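Local structure of Mgp-operon protein 3 (Mycoplasma pneumoniae, 6RJ1) at residues Ala792-Asn798 with Glu899-Ala904; Pro831-Thr837 with Leu909-Ala915. The protein probably takes part in cell adhesion as an extracellular, membrane-anchored component of the adhesion machinery of this human pathogen. One frame throughout, in Å; residues are numbered along the deposited sequence.

Contact 1 (Ala792-Asn798 with Glu899-Ala904); sequences ARGHKPN and EFNEDA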
ATOM      1  N   ALA A 792     -23.632 -14.596 -23.057  1.00119.73           N
ATOM      2  CA  ALA A 792     -25.022 -14.942 -23.370  1.00120.09           C
ATOM      3  C   ALA A 792     -25.848 -13.736 -23.850  1.00125.31           C
ATOM      4  O   ALA A 792     -25.500 -12.590 -23.540  1.00125.01           O
ATOM      5  CB  ALA A 792     -25.682 -15.583 -22.158  1.00120.72           C
ATOM      6  N   ARG A 793     -26.929 -14.005 -24.626  1.00122.18           N
ATOM      7  CA  ARG A 793     -27.844 -12.998 -25.156  1.00121.85           C
ATOM      8  C   ARG A 793     -28.445 -12.136 -24.033  1.00125.39           C
ATOM      9  O   ARG A 793     -28.947 -12.665 -23.033  1.00125.75           O
ATOM     10  CB  ARG A 793     -28.958 -13.666 -25.973  1.00122.14           C
ATOM     11  CG  ARG A 793     -28.880 -13.407 -27.475  1.00134.96           C
ATOM     12  CD  ARG A 793     -30.127 -12.687 -27.998  1.00146.89           C
ATOM     13  NE  ARG A 793     -30.434 -13.046 -29.378  1.00158.62           N
ATOM     14  CZ  ARG A 793     -31.441 -12.540 -30.093  1.00176.18           C
ATOM     15  NH1 ARG A 793     -31.642 -12.941 -31.343  1.00160.41           N
ATOM     16  NH2 ARG A 793     -32.251 -11.628 -29.565  1.00166.04           N
ATOM     17  N   GLY A 794     -28.333 -10.819 -24.202  1.00120.09           N
ATOM     18  CA  GLY A 794     -28.858  -9.825 -23.271  1.00118.50           C
ATOM     19  C   GLY A 794     -27.990  -9.498 -22.078  1.00118.59           C
ATOM     20  O   GLY A 794     -28.478  -8.887 -21.124  1.00118.66           O
ATOM     21  N   HIS A 795     -26.701  -9.888 -22.120  1.00111.65           N
ATOM     22  CA  HIS A 795     -25.742  -9.625 -21.041  1.00109.40           C
ATOM     23  C   HIS A 795     -24.543  -8.843 -21.559  1.00108.64           C
ATOM     24  O   HIS A 795     -24.069  -9.102 -22.666  1.00108.62           O
ATOM     25  CB  HIS A 795     -25.295 -10.930 -20.366  1.00110.06           C
ATOM     26  CG  HIS A 795     -26.369 -11.587 -19.554  1.00113.60           C
ATOM     27  ND1 HIS A 795     -27.265 -12.481 -20.123  1.00115.68           N
ATOM     28  CD2 HIS A 795     -26.655 -11.462 -18.238  1.00115.28           C
ATOM     29  CE1 HIS A 795     -28.059 -12.866 -19.139  1.00114.96           C
ATOM     30  NE2 HIS A 795     -27.730 -12.279 -17.987  1.00115.16           N
ATOM     31  N   LYS A 796     -24.071  -7.873 -20.763  1.00101.33           N
ATOM     32  CA  LYS A 796     -22.925  -7.016 -21.081  1.00 99.33           C
ATOM     33  C   LYS A 796     -21.610  -7.822 -21.065  1.00100.71           C
ATOM     34  O   LYS A 796     -21.525  -8.790 -20.305  1.00100.27           O
ATOM     35  CB  LYS A 796     -22.829  -5.856 -20.064  1.00100.91           C
ATOM     36  CG  LYS A 796     -23.967  -4.834 -20.119  1.00102.61           C
ATOM     37  CD  LYS A 796     -23.769  -3.723 -21.171  1.00106.54           C
ATOM     38  CE  LYS A 796     -22.891  -2.521 -20.831  1.00116.88           C
ATOM     39  NZ  LYS A 796     -23.260  -1.881 -19.541  1.00133.50           N
ATOM     40  N   PRO A 797     -20.569  -7.443 -21.860  1.00 95.33           N
ATOM     41  CA  PRO A 797     -19.298  -8.203 -21.820  1.00 93.99           C
ATOM     42  C   PRO A 797     -18.568  -8.076 -20.482  1.00 93.73           C
ATOM     43  O   PRO A 797     -18.459  -6.971 -19.946  1.00 93.69           O
ATOM     44  CB  PRO A 797     -18.477  -7.597 -22.963  1.00 96.01           C
ATOM     45  CG  PRO A 797     -19.042  -6.243 -23.174  1.00100.74           C
ATOM     46  CD  PRO A 797     -20.499  -6.329 -22.831  1.00 96.55           C
ATOM     47  N   ASN A 798     -18.083  -9.213 -19.948  1.00 86.86           N
ATOM     48  CA  ASN A 798     -17.381  -9.302 -18.665  1.00 85.19           C
ATOM     49  C   ASN A 798     -16.057  -8.555 -18.646  1.00 86.19           C
ATOM     50  O   ASN A 798     -15.393  -8.414 -19.673  1.00 84.56           O
ATOM     51  CB  ASN A 798     -17.125 -10.766 -18.259  1.00 84.64           C
ATOM     52  CG  ASN A 798     -18.336 -11.660 -18.114  1.00101.16           C
ATOM     53  OD1 ASN A 798     -19.431 -11.246 -17.705  1.00 93.90           O
ATOM     54  ND2 ASN A 798     -18.145 -12.930 -18.433  1.00 90.25           N
ATOM     55  N   GLU A 899     -16.668 -18.570 -16.519  1.00 97.02           N
ATOM     56  CA  GLU A 899     -16.936 -17.133 -16.571  1.00 96.86           C
ATOM     57  C   GLU A 899     -18.428 -16.814 -16.400  1.00102.06           C
ATOM     58  O   GLU A 899     -19.268 -17.691 -16.616  1.00102.05           O
ATOM     59  CB  GLU A 899     -16.377 -16.526 -17.874  1.00 97.91           C
ATOM     60  CG  GLU A 899     -14.879 -16.733 -18.075  1.00104.70           C
ATOM     61  CD  GLU A 899     -13.946 -16.034 -17.099  1.00110.84           C
ATOM     62  OE1 GLU A 899     -14.172 -14.835 -16.815  1.00 91.12           O
ATOM     63  OE2 GLU A 899     -12.977 -16.681 -16.637  1.00 92.75           O
ATOM     64  N   PHE A 900     -18.750 -15.566 -15.992  1.00 99.20           N
ATOM     65  CA  PHE A 900     -20.118 -15.081 -15.777  1.00 99.61           C
ATOM     66  C   PHE A 900     -20.891 -15.044 -17.101  1.00107.75           C
ATOM     67  O   PHE A 900     -20.396 -14.490 -18.087  1.00107.28           O
ATOM     68  CB  PHE A 900     -20.095 -13.705 -15.087  1.00100.87           C
ATOM     69  CG  PHE A 900     -21.409 -13.202 -14.528  1.00101.89           C
ATOM     70  CD1 PHE A 900     -22.147 -13.973 -13.632  1.00104.56           C
ATOM     71  CD2 PHE A 900     -21.871 -11.928 -14.836  1.00103.46           C
ATOM     72  CE1 PHE A 900     -23.353 -13.502 -13.107  1.00105.16           C
ATOM     73  CE2 PHE A 900     -23.072 -11.453 -14.299  1.00106.14           C
ATOM     74  CZ  PHE A 900     -23.804 -12.244 -13.438  1.00104.18           C
ATOM     75  N   ASN A 901     -22.082 -15.679 -17.128  1.00107.45           N
ATOM     76  CA  ASN A 901     -22.954 -15.819 -18.306  1.00108.83           C
ATOM     77  C   ASN A 901     -22.234 -16.490 -19.495  1.00117.12           C
ATOM     78  O   ASN A 901     -22.517 -16.151 -20.647  1.00117.50           O
ATOM     79  CB  ASN A 901     -23.623 -14.486 -18.737  1.00108.51           C
ATOM     80  CG  ASN A 901     -23.895 -13.462 -17.662  1.00125.38           C
ATOM     81  OD1 ASN A 901     -23.445 -12.315 -17.757  1.00123.42           O
ATOM     82  ND2 ASN A 901     -24.648 -13.825 -16.639  1.00111.32           N
ATOM     83  N   GLU A 902     -21.318 -17.454 -19.209  1.00116.36           N
ATOM     84  CA  GLU A 902     -20.555 -18.223 -20.211  1.00117.62           C
ATOM     85  C   GLU A 902     -21.511 -18.954 -21.178  1.00126.35           C
ATOM     86  O   GLU A 902     -21.230 -19.051 -22.375  1.00125.95           O
ATOM     87  CB  GLU A 902     -19.599 -19.211 -19.522  1.00118.71           C
ATOM     88  CG  GLU A 902     -18.443 -19.671 -20.395  1.00127.09           C
ATOM     89  CD  GLU A 902     -17.205 -20.112 -19.637  1.00141.00           C
ATOM     90  OE1 GLU A 902     -16.140 -19.485 -19.830  1.00137.39           O
ATOM     91  OE2 GLU A 902     -17.295 -21.084 -18.854  1.00127.72           O
ATOM     92  N   ASP A 903     -22.655 -19.423 -20.644  1.00126.59           N
ATOM     93  CA  ASP A 903     -23.753 -20.058 -21.376  1.00128.13           C
ATOM     94  C   ASP A 903     -25.106 -19.487 -20.889  1.00134.58           C
ATOM     95  O   ASP A 903     -25.129 -18.687 -19.942  1.00133.98           O
ATOM     96  CB  ASP A 903     -23.691 -21.601 -21.299  1.00130.43           C
ATOM     97  CG  ASP A 903     -23.724 -22.182 -19.900  1.00142.71           C
ATOM     98  OD1 ASP A 903     -22.644 -22.289 -19.275  1.00143.72           O
ATOM     99  OD2 ASP A 903     -24.825 -22.549 -19.436  1.00148.52           O
ATOM    100  N   ALA A 904     -26.218 -19.873 -21.558  1.00132.93           N
ATOM    101  CA  ALA A 904     -27.579 -19.408 -21.265  1.00133.42           C
ATOM    102  C   ALA A 904     -28.025 -19.549 -19.789  1.00139.30           C
ATOM    103  O   ALA A 904     -28.546 -18.581 -19.229  1.00139.33           O
ATOM    104  CB  ALA A 904     -28.575 -20.095 -22.187  1.00134.00           C
TER
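Asn-901, Asn-798 and Ala-792 carry most of this meeting of two loops, one following strand 779-786 and the other strand 888-896. Each loop holds a type II beta turn, Ala-792 to His-795 and Glu-899 to Glu-902. Asn-901 occupies the third position of the second turn with positive phi (57°), a conformation that asparagine tolerates well. Its carbonyl O accepts a hydrogen bond from Ala-792 N at 3.1 Å, while the CB atoms of Ala-792 and Asn-901 pack at 4.1 Å. The amide of Asn-901 lies over one face of the His-795 ring, with His-795 CD2 3.4 Å from Asn-901 OD1. At the other end of the contact, buried Asn-798 reaches the same turn: its ND2 donates a nearly straight hydrogen bond to Phe-900 O (2.8 Å), and its OD1 sits at the edge of the Phe-900 ring, near the ring plane. A backbone hydrogen bond with Asp-787 anchors Asn-798 in its own loop, whereas Glu-899 turns its carboxylate to Arg-811 in a salt bridge. Both cross-loop acceptors are thus successive backbone carbonyls, met by one backbone NH and one asparagine amide, so the contact is chiefly polar, with little apolar packing.

Contact 2 (Pro831-Thr837 with Leu909-Ala915); sequences PISFSYT and LSQAPAA
This is a side-chain-mediated junction between two antiparallel sheets, where the entry to strand 834-838 of one lies against the entry to strand 914-920 of the other, consistent with neighbouring blades of the beta-propeller expected for this family. The segments run in the same sense, with Ile-832 opposite Ala-912 (CA to CA 3.9 Å), Ser-835 opposite Ala-914 (5.5 Å) and Thr-837 opposite Ala-915 (6.6 Å). Ile-832 and Ser-833 have helical-type backbone angles (phi/psi -82/-4° and -82/-19°), after which the chain extends from Phe-834 onward; the partner bends at Ser-910 (-81/-39°) and extends from Gln-911 through Ala-915, the last two on the strand. Ile-832, in the pt rotamer, supplies the largest buried area: its CD1 lies 4.0 Å from Leu-909 CB, its CG2 3.6 Å from Leu-909 O, and its CB 4.2 Å from Ala-912 CB. Ala-912 CB also packs 3.5 Å from Phe-834 O. Farther along, Ser-835, chi1 132°, packs its OG 3.2 Å from Ala-914 CA, and Thr-837, chi1 m, donates from OG1 to Ala-915 O at 3.1 Å. Asn-813 ND2, on strand 808-815, hydrogen-bonds both Ile-832 O and Pro-913 O. With no direct backbone hydrogen bond, the segments are joined by apolar contacts at the Ile-832 end, where small Ala-912 permits close approach, and by a threonine hydroxyl where the backbones have diverged.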
ATOM      1  N   PRO A 831     -16.014 -15.093  -1.430  1.00 92.33           N
ATOM      2  CA  PRO A 831     -16.435 -14.080  -2.410  1.00 91.01           C
ATOM      3  C   PRO A 831     -15.901 -14.398  -3.793  1.00 91.37           C
ATOM      4  O   PRO A 831     -14.723 -14.741  -3.942  1.00 91.26           O
ATOM      5  CB  PRO A 831     -15.864 -12.770  -1.854  1.00 92.96           C
ATOM      6  CG  PRO A 831     -14.757 -13.183  -0.958  1.00 97.62           C
ATOM      7  CD  PRO A 831     -15.181 -14.491  -0.372  1.00 93.54           C
ATOM      8  N   ILE A 832     -16.795 -14.351  -4.788  1.00 84.78           N
ATOM      9  CA  ILE A 832     -16.437 -14.649  -6.171  1.00 82.89           C
ATOM     10  C   ILE A 832     -15.795 -13.413  -6.867  1.00 82.14           C
ATOM     11  O   ILE A 832     -15.311 -13.541  -7.993  1.00 81.50           O
ATOM     12  CB  ILE A 832     -17.602 -15.298  -6.971  1.00 86.08           C
ATOM     13  CG1 ILE A 832     -18.897 -14.446  -6.952  1.00 86.57           C
ATOM     14  CG2 ILE A 832     -17.853 -16.741  -6.480  1.00 86.55           C
ATOM     15  CD1 ILE A 832     -19.993 -14.885  -7.997  1.00 93.67           C
ATOM     16  N   SER A 833     -15.732 -12.249  -6.158  1.00 75.00           N
ATOM     17  CA  SER A 833     -15.143 -10.985  -6.617  1.00 73.17           C
ATOM     18  C   SER A 833     -13.618 -10.960  -6.439  1.00 74.96           C
ATOM     19  O   SER A 833     -12.937 -10.139  -7.052  1.00 73.03           O
ATOM     20  CB  SER A 833     -15.765  -9.808  -5.868  1.00 75.15           C
ATOM     21  OG  SER A 833     -15.461  -9.855  -4.484  1.00 79.73           O
ATOM     22  N   PHE A 834     -13.094 -11.839  -5.571  1.00 71.44           N
ATOM     23  CA  PHE A 834     -11.663 -11.942  -5.285  1.00 70.34           C
ATOM     24  C   PHE A 834     -11.158 -13.363  -5.522  1.00 72.92           C
ATOM     25  O   PHE A 834     -11.808 -14.331  -5.121  1.00 72.28           O
ATOM     26  CB  PHE A 834     -11.378 -11.514  -3.836  1.00 71.36           C
ATOM     27  CG  PHE A 834      -9.930 -11.561  -3.407  1.00 71.81           C
ATOM     28  CD1 PHE A 834      -9.386 -12.716  -2.856  1.00 74.28           C
ATOM     29  CD2 PHE A 834      -9.119 -10.439  -3.515  1.00 72.57           C
ATOM     30  CE1 PHE A 834      -8.049 -12.757  -2.453  1.00 74.67           C
ATOM     31  CE2 PHE A 834      -7.791 -10.478  -3.090  1.00 74.75           C
ATOM     32  CZ  PHE A 834      -7.266 -11.632  -2.558  1.00 72.74           C
ATOM     33  N   SER A 835      -9.968 -13.465  -6.136  1.00 68.24           N
ATOM     34  CA  SER A 835      -9.271 -14.721  -6.408  1.00 67.51           C
ATOM     35  C   SER A 835      -7.752 -14.515  -6.321  1.00 70.66           C
ATOM     36  O   SER A 835      -7.228 -13.543  -6.869  1.00 70.05           O
ATOM     37  CB  SER A 835      -9.660 -15.276  -7.774  1.00 70.61           C
ATOM     38  OG  SER A 835      -8.523 -15.656  -8.534  1.00 79.07           O
ATOM     39  N   TYR A 836      -7.056 -15.431  -5.636  1.00 65.68           N
ATOM     40  CA  TYR A 836      -5.603 -15.414  -5.520  1.00 64.17           C
ATOM     41  C   TYR A 836      -5.075 -16.772  -5.975  1.00 71.66           C
ATOM     42  O   TYR A 836      -5.474 -17.806  -5.429  1.00 73.06           O
ATOM     43  CB  TYR A 836      -5.150 -15.051  -4.092  1.00 62.97           C
ATOM     44  CG  TYR A 836      -3.693 -15.356  -3.812  1.00 61.45           C
ATOM     45  CD1 TYR A 836      -2.687 -14.476  -4.205  1.00 62.93           C
ATOM     46  CD2 TYR A 836      -3.316 -16.538  -3.178  1.00 60.60           C
ATOM     47  CE1 TYR A 836      -1.345 -14.760  -3.961  1.00 62.61           C
ATOM     48  CE2 TYR A 836      -1.977 -16.841  -2.951  1.00 60.74           C
ATOM     49  CZ  TYR A 836      -0.995 -15.944  -3.332  1.00 67.76           C
ATOM     50  OH  TYR A 836       0.321 -16.252  -3.100  1.00 69.36           O
ATOM     51  N   THR A 837      -4.216 -16.775  -7.003  1.00 69.15           N
ATOM     52  CA  THR A 837      -3.613 -18.000  -7.524  1.00 69.08           C
ATOM     53  C   THR A 837      -2.100 -17.896  -7.327  1.00 73.88           C
ATOM     54  O   THR A 837      -1.486 -16.968  -7.864  1.00 73.81           O
ATOM     55  CB  THR A 837      -4.019 -18.237  -8.979  1.00 77.19           C
ATOM     56  OG1 THR A 837      -5.428 -18.046  -9.106  1.00 83.74           O
ATOM     57  CG2 THR A 837      -3.627 -19.626  -9.479  1.00 69.94           C
ATOM     58  N   LEU A 909     -22.494 -18.115  -9.825  1.00117.75           N
ATOM     59  CA  LEU A 909     -21.215 -18.805  -9.916  1.00115.87           C
ATOM     60  C   LEU A 909     -20.782 -19.258  -8.531  1.00116.26           C
ATOM     61  O   LEU A 909     -20.814 -18.465  -7.590  1.00115.79           O
ATOM     62  CB  LEU A 909     -20.155 -17.915 -10.588  1.00115.84           C
ATOM     63  CG  LEU A 909     -19.216 -18.599 -11.588  1.00120.42           C
ATOM     64  CD1 LEU A 909     -19.962 -19.083 -12.833  1.00120.24           C
ATOM     65  CD2 LEU A 909     -18.125 -17.656 -12.017  1.00122.69           C
ATOM     66  N   SER A 910     -20.432 -20.549  -8.397  1.00110.89           N
ATOM     67  CA  SER A 910     -20.010 -21.161  -7.132  1.00109.89           C
ATOM     68  C   SER A 910     -18.547 -20.873  -6.817  1.00111.10           C
ATOM     69  O   SER A 910     -18.212 -20.626  -5.657  1.00111.20           O
ATOM     70  CB  SER A 910     -20.270 -22.665  -7.142  1.00114.17           C
ATOM     71  OG  SER A 910     -19.644 -23.301  -8.245  1.00125.21           O
ATOM     72  N   GLN A 911     -17.684 -20.899  -7.847  1.00104.84           N
ATOM     73  CA  GLN A 911     -16.247 -20.635  -7.737  1.00103.16           C
ATOM     74  C   GLN A 911     -15.896 -19.261  -8.309  1.00101.91           C
ATOM     75  O   GLN A 911     -16.521 -18.817  -9.274  1.00101.41           O
ATOM     76  CB  GLN A 911     -15.452 -21.732  -8.467  1.00104.75           C
ATOM     77  CG  GLN A 911     -14.629 -22.615  -7.538  1.00126.10           C
ATOM     78  CD  GLN A 911     -13.223 -22.093  -7.370  1.00152.13           C
ATOM     79  OE1 GLN A 911     -12.298 -22.496  -8.088  1.00147.82           O
ATOM     80  NE2 GLN A 911     -13.028 -21.184  -6.419  1.00146.56           N
ATOM     81  N   ALA A 912     -14.891 -18.596  -7.721  1.00 95.00           N
ATOM     82  CA  ALA A 912     -14.421 -17.286  -8.173  1.00 93.48           C
ATOM     83  C   ALA A 912     -13.582 -17.443  -9.442  1.00 94.61           C
ATOM     84  O   ALA A 912     -12.635 -18.235  -9.405  1.00 95.11           O
ATOM     85  CB  ALA A 912     -13.579 -16.632  -7.088  1.00 94.09           C
ATOM     86  N   PRO A 913     -13.883 -16.726 -10.566  1.00 87.68           N
ATOM     87  CA  PRO A 913     -13.027 -16.852 -11.765  1.00 86.10           C
ATOM     88  C   PRO A 913     -11.610 -16.380 -11.434  1.00 86.73           C
ATOM     89  O   PRO A 913     -11.429 -15.313 -10.840  1.00 84.69           O
ATOM     90  CB  PRO A 913     -13.710 -15.953 -12.805  1.00 87.89           C
ATOM     91  CG  PRO A 913     -15.057 -15.672 -12.268  1.00 92.78           C
ATOM     92  CD  PRO A 913     -14.960 -15.741 -10.782  1.00 88.68           C
ATOM     93  N   ALA A 914     -10.622 -17.234 -11.729  1.00 82.06           N
ATOM     94  CA  ALA A 914      -9.224 -16.987 -11.393  1.00 80.93           C
ATOM     95  C   ALA A 914      -8.339 -16.551 -12.564  1.00 83.04           C
ATOM     96  O   ALA A 914      -8.771 -16.539 -13.716  1.00 82.65           O
ATOM     97  CB  ALA A 914      -8.638 -18.217 -10.712  1.00 81.54           C
ATOM     98  N   ALA A 915      -7.100 -16.168 -12.238  1.00 78.36           N
ATOM     99  CA  ALA A 915      -6.064 -15.747 -13.169  1.00 77.35           C
ATOM    100  C   ALA A 915      -4.867 -16.701 -13.070  1.00 80.72           C
ATOM    101  O   ALA A 915      -4.769 -17.475 -12.120  1.00 80.49           O
ATOM    102  CB  ALA A 915      -5.633 -14.324 -12.856  1.00 77.91           C
TER

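Overall arrangement
From the N terminus the chain passes through 792-798, follows strands 799-805 and 808-815 to reach 831-837, and then builds the next antiparallel sheet before 899-904 and 909-915. The 899-904 segment closes contact 1 over 100 intervening residues; 909-915 then closes contact 2 over 71. The segments alternate, so the two closures cross, and each ties the 779-838 sheet to the 851-924 sheet. The contact centres lie about 17 Å apart, yet they touch: Glu-899 OE2 packs 4.0 Å from Pro-913 CB. Arg-811 of strand 808-815 joins them further, salt-bridged to Glu-899 and hydrogen-bonded to Ala-914 O.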